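Local structure of putative HMP/thiamine permease protein YkoE (Bacillus subtilis, 5EDL) at residues V88-Q93 with A124-D129. The protein binds thiamine as the membrane-embedded S component of an ECF-type vitamin transporter and probably carries its substrate across the membrane. Residues are numbered along the deposited sequence; the frame is centred on the assembly and turned at random.
With VIB (3-(4-amino-2-methyl-pyrimidin-5-ylmethyl)-5-(2-hydroxy-ethyl)-4-methyl-thiazol-3-ium), chain B; MPG ([(Z)-octadec-9-enyl] (2R)-2,3-bis(oxidanyl)propanoate), chain D.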
loop_
_atom_site.group_PDB
_atom_site.type_symbol
_atom_site.label_atom_id
_atom_site.label_comp_id
_atom_site.label_asym_id
_atom_site.label_seq_id
_atom_site.Cartn_x
_atom_site.Cartn_y
_atom_site.Cartn_z
ATOM N N VAL A 88 -3.098 13.891 4.736
ATOM C CA VAL A 88 -3.122 14.392 3.368
ATOM C C VAL A 88 -2.280 13.509 2.444
ATOM O O VAL A 88 -2.738 13.104 1.372
ATOM C CB VAL A 88 -2.603 15.839 3.262
ATOM C CG1 VAL A 88 -2.774 16.345 1.828
ATOM C CG2 VAL A 88 -3.315 16.765 4.265
ATOM N N ILE A 89 -1.050 13.194 2.844
ATOM C CA ILE A 89 -0.236 12.369 1.955
ATOM C C ILE A 89 -0.847 10.972 1.869
ATOM O O ILE A 89 -0.741 10.297 0.841
ATOM C CB ILE A 89 1.260 12.300 2.388
ATOM C CG1 ILE A 89 2.134 11.976 1.157
ATOM C CG2 ILE A 89 1.459 11.317 3.545
ATOM C CD1 ILE A 89 3.646 12.093 1.362
ATOM N N GLY A 90 -1.529 10.555 2.932
ATOM C CA GLY A 90 -2.243 9.286 2.914
ATOM C C GLY A 90 -3.348 9.284 1.866
ATOM O O GLY A 90 -3.462 8.349 1.074
ATOM N N ILE A 91 -4.158 10.340 1.858
ATOM C CA ILE A 91 -5.202 10.501 0.852
ATOM C C ILE A 91 -4.569 10.483 -0.547
ATOM O O ILE A 91 -5.017 9.748 -1.422
ATOM C CB ILE A 91 -6.001 11.809 1.058
ATOM C CG1 ILE A 91 -6.832 11.740 2.356
ATOM C CG2 ILE A 91 -6.885 12.108 -0.161
ATOM C CD1 ILE A 91 -7.369 13.098 2.814
ATOM N N VAL A 92 -3.504 11.259 -0.738
ATOM C CA VAL A 92 -2.835 11.327 -2.041
ATOM C C VAL A 92 -2.314 9.947 -2.481
ATOM O O VAL A 92 -2.527 9.524 -3.608
ATOM C CB VAL A 92 -1.668 12.359 -2.017
ATOM C CG1 VAL A 92 -0.790 12.230 -3.255
ATOM C CG2 VAL A 92 -2.216 13.778 -1.895
ATOM N N GLN A 93 -1.643 9.246 -1.579
ATOM C CA GLN A 93 -1.135 7.913 -1.876
ATOM C C GLN A 93 -2.270 6.935 -2.195
ATOM O O GLN A 93 -2.142 6.156 -3.125
ATOM C CB GLN A 93 -0.267 7.405 -0.715
ATOM C CG GLN A 93 1.056 8.191 -0.651
ATOM C CD GLN A 93 1.793 8.130 0.683
ATOM O OE1 GLN A 93 2.859 8.741 0.829
ATOM N NE2 GLN A 93 1.235 7.428 1.652
ATOM N N ALA A 124 2.169 9.819 -6.970
ATOM C CA ALA A 124 1.282 10.769 -6.298
ATOM C C ALA A 124 1.965 11.430 -5.086
ATOM O O ALA A 124 1.829 12.634 -4.868
ATOM C CB ALA A 124 -0.001 10.080 -5.863
ATOM N N SER A 125 2.680 10.631 -4.297
ATOM C CA SER A 125 3.357 11.166 -3.133
ATOM C C SER A 125 4.507 12.056 -3.582
ATOM O O SER A 125 4.830 13.011 -2.906
ATOM C CB SER A 125 3.863 10.050 -2.202
ATOM O OG SER A 125 4.778 9.196 -2.859
ATOM N N PHE A 126 5.118 11.754 -4.724
ATOM C CA PHE A 126 6.224 12.596 -5.194
ATOM C C PHE A 126 5.686 13.980 -5.597
ATOM O O PHE A 126 6.285 15.009 -5.293
ATOM C CB PHE A 126 6.971 11.929 -6.354
ATOM C CG PHE A 126 8.431 12.267 -6.402
ATOM C CD1 PHE A 126 9.354 11.531 -5.670
ATOM C CD2 PHE A 126 8.885 13.336 -7.157
ATOM C CE1 PHE A 126 10.696 11.840 -5.707
ATOM C CE2 PHE A 126 10.240 13.656 -7.193
ATOM C CZ PHE A 126 11.145 12.905 -6.471
ATOM N N ILE A 127 4.529 13.994 -6.249
ATOM C CA ILE A 127 3.863 15.251 -6.564
ATOM C C ILE A 127 3.594 16.046 -5.289
ATOM O O ILE A 127 3.917 17.240 -5.218
ATOM C CB ILE A 127 2.537 15.015 -7.301
ATOM C CG1 ILE A 127 2.810 14.418 -8.685
ATOM C CG2 ILE A 127 1.746 16.320 -7.372
ATOM C CD1 ILE A 127 1.551 14.024 -9.446
ATOM N N TYR A 128 3.020 15.372 -4.290
ATOM C CA TYR A 128 2.753 15.983 -2.993
ATOM C C TYR A 128 4.022 16.632 -2.413
ATOM O O TYR A 128 3.991 17.776 -1.953
ATOM C CB TYR A 128 2.200 14.941 -2.010
ATOM C CG TYR A 128 2.096 15.425 -0.577
ATOM C CD1 TYR A 128 3.169 15.302 0.301
ATOM C CD2 TYR A 128 0.932 16.002 -0.102
ATOM C CE1 TYR A 128 3.082 15.748 1.622
ATOM C CE2 TYR A 128 0.829 16.445 1.218
ATOM C CZ TYR A 128 1.912 16.314 2.074
ATOM O OH TYR A 128 1.822 16.755 3.378
ATOM N N ASP A 129 5.130 15.898 -2.451
ATOM C CA ASP A 129 6.377 16.390 -1.870
ATOM C C ASP A 129 6.941 17.623 -2.576
ATOM O O ASP A 129 7.561 18.480 -1.942
ATOM C CB ASP A 129 7.423 15.275 -1.864
ATOM C CG ASP A 129 7.127 14.208 -0.820
ATOM O OD1 ASP A 129 6.416 14.504 0.174
ATOM O OD2 ASP A 129 7.622 13.082 -0.995
HETATM C CM2 VIB B . 0.745 7.093 5.646
HETATM N N4A VIB B . 4.550 8.709 3.027
HETATM C CM4 VIB B . 8.943 10.050 4.529
HETATM O O1 VIB B . 8.368 12.348 1.476
HETATM C C7 VIB B . 8.227 13.517 2.258
HETATM C C6 VIB B . 8.625 13.186 3.675
HETATM C C2 VIB B . 5.365 11.467 5.123
HETATM S S1 VIB B . 6.062 12.740 4.535
HETATM C C5 VIB B . 7.526 12.314 4.256
HETATM C C4 VIB B . 7.686 10.925 4.612
HETATM N N3 VIB B . 6.317 10.395 5.167
HETATM C C7A VIB B . 6.172 9.025 5.649
HETATM C C4A VIB B . 3.968 8.383 4.310
HETATM N N3A VIB B . 2.718 7.923 4.393
HETATM C C2A VIB B . 2.189 7.621 5.611
HETATM N N1A VIB B . 2.943 7.772 6.746
HETATM C C6A VIB B . 4.218 8.236 6.680
HETATM C C5A VIB B . 4.727 8.536 5.441
HETATM C C2 MPG D . -1.661 18.283 -3.373
HETATM C C3 MPG D . -0.942 17.217 -4.177
HETATM C C4 MPG D . -1.879 16.669 -5.231
HETATM C C5 MPG D . -1.312 15.433 -5.903
HETATM C C6 MPG D . -2.400 14.829 -6.768
HETATM C C7 MPG D . -1.838 13.769 -7.698
HETATM C C8 MPG D . -2.177 12.378 -7.196
HETATM C C9 MPG D . -3.365 11.800 -7.937
HETATM C C10 MPG D . -3.191 10.823 -8.854
HETATM C C11 MPG D . -1.806 10.284 -9.159
HETATM C C12 MPG D . -1.672 9.993 -10.640
HETATM C C13 MPG D . -0.785 8.785 -10.847
HETATM O O1 MPG D . -1.491 19.045 -1.104
HETATM C C1 MPG D . -0.754 18.809 -2.286
HETATM C CXD MPG D . -1.362 20.402 1.048
HETATM O O2 MPG D . -2.734 20.348 1.360
HETATM C C21 MPG D . -0.802 21.731 1.511
HETATM O O3 MPG D . -0.673 21.735 2.917
HETATM O O4 MPG D . -0.696 21.170 -1.091
HETATM C CX3 MPG D . -1.160 20.248 -0.449
#
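How a membrane protein builds a vitamin site on helix packing is well illustrated by the S component of an ECF transporter, a mainly helical bundle. Helices 85-103 and 111-132, both predicted to span the membrane, meet here through segments 88-93 and 124-129, whose axes approach to 8.8 Å, roughly antiparallel at 142°. Tyr128 gives the pair its apolar centre: Ile89 lies over one face of the ring in a CH-pi contact, CG1 being 3.9 Å from the centroid, and Val88 CG1 comes within 3.7 Å of Tyr128 CE2. One turn further along 85-103, Val92 CG1 lies 3.5 Å from Ala124 CB. Lipid-like MPG runs past Ala124, Ile127 and Tyr128, whereas bound thiamine (VIB) is hydrogen-bonded by side chains of both helices. Asp129 OD2, salt-bridged to Arg150, accepts a hydrogen bond from VIB O1, while OD1 bonds Ser133; Gln93, whose NE2 also bonds Glu68, grips the aminopyrimidine twice, with VIB N4A donating to Gln93 OE1 at 2.8 Å and Gln93 NE2 to VIB N3A at 3.2 Å.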